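Local coordinates for cell wall surface anchor family protein (Streptococcus pneumoniae, PDB 4OQ1), which probably anchors the pneumococcal pilus to the cell wall as an ancillary pilin, a rod of three domains that includes CnaB-type folds, at residues A[253-265]-A[302-315]. The protein carries 3 engineered substitutions. Sequence-based numbering, arbitrary orientation.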
# COMPACT_ATOMS: atom_id res chain seq x y z
N GLN A 253 15.45 6.68 12.59
CA GLN A 253 16.64 6.64 13.51
C GLN A 253 17.07 5.24 13.96
O GLN A 253 16.35 4.58 14.70
CB GLN A 253 16.48 7.59 14.66
CG GLN A 253 16.35 9.01 14.16
CD GLN A 253 17.60 9.61 13.52
OE1 GLN A 253 18.75 9.32 13.90
NE2 GLN A 253 17.38 10.49 12.51
N LYS A 254 18.21 4.77 13.46
CA LYS A 254 18.69 3.43 13.86
C LYS A 254 19.12 3.59 15.30
O LYS A 254 19.84 4.52 15.61
CB LYS A 254 19.87 2.98 12.99
CG LYS A 254 20.30 1.58 13.27
CD LYS A 254 21.53 1.30 12.42
CE LYS A 254 21.71 -0.19 12.21
NZ LYS A 254 22.14 -0.92 13.39
N LEU A 255 18.59 2.77 16.18
CA LEU A 255 18.86 2.85 17.60
C LEU A 255 19.90 1.85 18.02
O LEU A 255 19.89 0.70 17.58
CB LEU A 255 17.60 2.57 18.45
CG LEU A 255 16.39 3.47 18.37
CD1 LEU A 255 15.17 2.77 18.95
CD2 LEU A 255 16.57 4.84 18.98
N PRO A 256 20.87 2.31 18.78
CA PRO A 256 21.80 1.36 19.36
C PRO A 256 21.06 0.40 20.35
O PRO A 256 19.86 0.65 20.79
CB PRO A 256 22.77 2.26 20.14
CG PRO A 256 22.45 3.66 19.75
CD PRO A 256 20.97 3.62 19.45
N ARG A 257 21.76 -0.66 20.75
CA ARG A 257 21.20 -1.64 21.71
C ARG A 257 22.09 -1.70 22.96
O ARG A 257 23.31 -1.41 22.89
CB ARG A 257 21.09 -3.01 21.06
CG ARG A 257 19.99 -3.13 20.04
CD ARG A 257 20.14 -4.39 19.20
NE ARG A 257 21.19 -4.18 18.19
CZ ARG A 257 22.43 -4.67 18.22
NH1 ARG A 257 22.85 -5.45 19.21
NH2 ARG A 257 23.25 -4.39 17.23
N GLY A 258 21.48 -2.10 24.09
CA GLY A 258 22.21 -2.26 25.36
C GLY A 258 21.61 -3.35 26.23
O GLY A 258 20.62 -4.02 25.83
N ASN A 259 22.23 -3.56 27.42
CA ASN A 259 21.86 -4.70 28.32
C ASN A 259 21.65 -4.18 29.69
O ASN A 259 22.15 -3.09 30.08
CB ASN A 259 22.94 -5.80 28.34
CG ASN A 259 23.49 -6.11 26.96
OD1 ASN A 259 22.76 -6.22 26.01
ND2 ASN A 259 24.82 -6.23 26.85
N VAL A 260 20.92 -4.96 30.49
CA VAL A 260 20.74 -4.57 31.88
C VAL A 260 20.73 -5.84 32.71
O VAL A 260 20.10 -6.82 32.38
CB VAL A 260 19.46 -3.77 32.17
CG1 VAL A 260 19.41 -3.30 33.63
CG2 VAL A 260 19.38 -2.59 31.27
N ASP A 261 21.48 -5.79 33.80
CA ASP A 261 21.56 -6.92 34.76
C ASP A 261 20.75 -6.53 35.93
O ASP A 261 20.89 -5.43 36.43
CB ASP A 261 22.98 -7.04 35.23
CG ASP A 261 23.86 -7.73 34.22
OD1 ASP A 261 23.47 -8.80 33.68
OD2 ASP A 261 24.96 -7.18 33.96
N PHE A 262 19.95 -7.45 36.38
CA PHE A 262 19.16 -7.27 37.56
C PHE A 262 19.49 -8.31 38.68
O PHE A 262 19.89 -9.47 38.42
CB PHE A 262 17.65 -7.36 37.24
CG PHE A 262 17.16 -6.33 36.27
CD1 PHE A 262 16.73 -5.08 36.75
CD2 PHE A 262 17.00 -6.66 34.99
CE1 PHE A 262 16.29 -4.13 35.90
CE2 PHE A 262 16.53 -5.70 34.10
CZ PHE A 262 16.21 -4.42 34.58
N MET A 263 19.16 -7.90 39.90
CA MET A 263 19.14 -8.83 41.07
C MET A 263 17.96 -8.55 42.02
O MET A 263 17.76 -7.40 42.52
CB MET A 263 20.45 -8.75 41.86
CG MET A 263 20.56 -9.91 42.83
SD MET A 263 21.92 -9.74 44.01
CE MET A 263 21.32 -10.83 45.26
N LYS A 264 17.16 -9.59 42.22
CA LYS A 264 15.96 -9.51 43.04
C LYS A 264 16.30 -9.92 44.47
O LYS A 264 16.72 -11.04 44.72
CB LYS A 264 14.86 -10.41 42.49
CG LYS A 264 13.54 -10.32 43.24
CD LYS A 264 12.83 -9.00 42.97
CE LYS A 264 11.50 -8.93 43.70
NZ LYS A 264 11.67 -8.57 45.13
N VAL A 265 16.11 -8.98 45.39
CA VAL A 265 16.47 -9.20 46.78
C VAL A 265 15.38 -8.83 47.71
O VAL A 265 14.43 -8.17 47.34
CB VAL A 265 17.69 -8.43 47.29
CG1 VAL A 265 18.90 -8.70 46.44
CG2 VAL A 265 17.43 -6.95 47.32
N SER A 302 13.79 -14.34 38.32
CA SER A 302 14.97 -14.26 39.28
C SER A 302 15.44 -15.69 39.60
O SER A 302 14.64 -16.53 39.90
CB SER A 302 14.67 -13.46 40.55
OG SER A 302 13.67 -14.07 41.37
N GLY A 303 16.76 -15.91 39.49
CA GLY A 303 17.36 -17.25 39.59
C GLY A 303 17.67 -17.56 41.05
O GLY A 303 17.24 -16.86 41.97
N LYS A 304 18.35 -18.67 41.25
CA LYS A 304 18.79 -19.10 42.58
C LYS A 304 19.60 -18.07 43.26
O LYS A 304 19.63 -18.08 44.49
CB LYS A 304 19.68 -20.36 42.49
CG LYS A 304 18.95 -21.58 41.99
CD LYS A 304 19.89 -22.78 41.91
CE LYS A 304 19.09 -23.87 41.33
NZ LYS A 304 19.81 -25.11 41.58
N ASP A 305 20.31 -17.25 42.49
CA ASP A 305 21.07 -16.14 43.05
C ASP A 305 20.38 -14.78 42.97
O ASP A 305 21.00 -13.78 43.10
CB ASP A 305 22.45 -16.11 42.31
CG ASP A 305 22.31 -15.96 40.79
OD1 ASP A 305 21.15 -15.91 40.20
OD2 ASP A 305 23.38 -15.94 40.16
N GLY A 306 19.08 -14.73 42.73
CA GLY A 306 18.40 -13.45 42.55
C GLY A 306 18.52 -12.87 41.14
O GLY A 306 17.84 -11.95 40.80
N ARG A 307 19.43 -13.38 40.32
CA ARG A 307 19.77 -12.73 39.05
C ARG A 307 18.88 -13.03 37.82
O ARG A 307 18.39 -14.13 37.60
CB ARG A 307 21.22 -13.03 38.60
CG ARG A 307 22.33 -12.60 39.51
CD ARG A 307 22.40 -11.09 39.63
NE ARG A 307 22.99 -10.47 38.42
CZ ARG A 307 24.29 -10.17 38.25
NH1 ARG A 307 25.21 -10.38 39.20
NH2 ARG A 307 24.67 -9.60 37.13
N PHE A 308 18.78 -11.99 37.00
CA PHE A 308 18.18 -12.04 35.70
C PHE A 308 18.63 -10.84 34.89
O PHE A 308 19.18 -9.87 35.42
CB PHE A 308 16.65 -12.17 35.78
CG PHE A 308 15.97 -10.99 36.47
CD1 PHE A 308 15.93 -10.89 37.83
CD2 PHE A 308 15.33 -10.01 35.71
CE1 PHE A 308 15.29 -9.83 38.40
CE2 PHE A 308 14.66 -8.94 36.33
CZ PHE A 308 14.67 -8.89 37.64
N ARG A 309 18.30 -10.86 33.60
CA ARG A 309 18.96 -10.04 32.65
C ARG A 309 18.08 -9.83 31.39
O ARG A 309 17.31 -10.67 31.07
CB ARG A 309 20.20 -10.82 32.24
CG ARG A 309 21.23 -10.03 31.57
CD ARG A 309 22.50 -10.86 31.49
NE ARG A 309 23.53 -9.99 30.96
CZ ARG A 309 23.88 -9.92 29.69
NH1 ARG A 309 24.82 -9.08 29.30
NH2 ARG A 309 23.30 -10.73 28.80
N VAL A 310 18.22 -8.67 30.78
CA VAL A 310 17.69 -8.38 29.42
C VAL A 310 18.88 -7.90 28.57
O VAL A 310 19.71 -7.09 29.01
CB VAL A 310 16.57 -7.31 29.43
CG1 VAL A 310 15.52 -7.68 30.43
CG2 VAL A 310 17.13 -5.93 29.79
N GLU A 311 18.99 -8.48 27.39
CA GLU A 311 20.12 -8.18 26.55
C GLU A 311 19.67 -7.78 25.12
O GLU A 311 18.63 -8.23 24.62
CB GLU A 311 21.04 -9.41 26.52
CG GLU A 311 22.20 -9.27 25.52
CD GLU A 311 23.26 -10.38 25.62
OE1 GLU A 311 23.01 -11.38 26.33
OE2 GLU A 311 24.35 -10.23 24.99
N GLY A 312 20.50 -6.99 24.47
CA GLY A 312 20.19 -6.48 23.13
C GLY A 312 19.09 -5.46 23.37
O GLY A 312 19.07 -4.77 24.37
N LEU A 313 18.12 -5.32 22.55
CA LEU A 313 17.15 -4.33 23.05
C LEU A 313 17.56 -2.82 22.92
O LEU A 313 18.51 -2.26 23.48
CB LEU A 313 16.75 -4.75 24.48
CG LEU A 313 15.68 -4.00 25.21
CD1 LEU A 313 14.99 -4.89 26.24
CD2 LEU A 313 16.41 -2.86 25.85
N GLU A 314 16.78 -2.15 22.11
CA GLU A 314 17.09 -0.84 21.68
C GLU A 314 17.04 0.12 22.82
O GLU A 314 16.29 -0.06 23.77
CB GLU A 314 16.09 -0.46 20.60
CG GLU A 314 16.46 -1.08 19.24
CD GLU A 314 16.35 -2.62 19.07
OE1 GLU A 314 15.67 -3.29 19.87
OE2 GLU A 314 16.97 -3.17 18.10
N TYR A 315 17.91 1.10 22.76
CA TYR A 315 17.81 2.24 23.58
C TYR A 315 16.38 2.72 23.75
O TYR A 315 15.66 2.96 22.78
CB TYR A 315 18.64 3.38 23.04
CG TYR A 315 20.17 3.22 23.31
CD1 TYR A 315 20.74 2.04 23.78
CD2 TYR A 315 21.03 4.30 23.11
CE1 TYR A 315 22.13 1.95 24.01
CE2 TYR A 315 22.38 4.22 23.33
CZ TYR A 315 22.93 3.06 23.78
OH TYR A 315 24.29 3.04 23.97
O HOH W 1 22.04 -10.59 35.83
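Phe308 sets CG between its backbone N and carbonyl carbon (chi1 62°), while Phe262 turns CG beside its own N (chi1 -61°); the Phe308 ring thereby slides under Phe262 CB, which stands over one face 3.5 Å from the centroid. The two rings run nearly parallel, planes 15° apart, but barely overlap. They share the inner face with Val260 and Val310, and Phe338, Phe278 and Leu320 close around them. Phe262 and Phe308 form an antiparallel hydrogen-bonded pair, Phe262 N reaching Phe308 O at 2.7 Å. This antiparallel ladder belongs to a CnaB domain, a reversed immunoglobulin-like fold: strand 260-266 also pairs in parallel with strand 350-354, and Lys264 NZ is covalently joined to Asn354 CG, the isopeptide crosslink of such pilin domains. On the other face, Arg309 extends alongside Asp261 and brings NE to OD1 at 3.0 Å, a weak hydrogen bond within a salt bridge, while its NH2 grips Glu311 OE1 at 2.6 Å. A water links Asp261 OD1, Arg307 NE and Phe308 O. Asn259 OD1 takes Gly312 N in its carbonyl plane (2.8 Å). Nearer the preceding domain, Pro256 CB sits over the centre of the Tyr315 ring, 3.7 Å from its centroid, and Tyr315 N donates to Pro256 O.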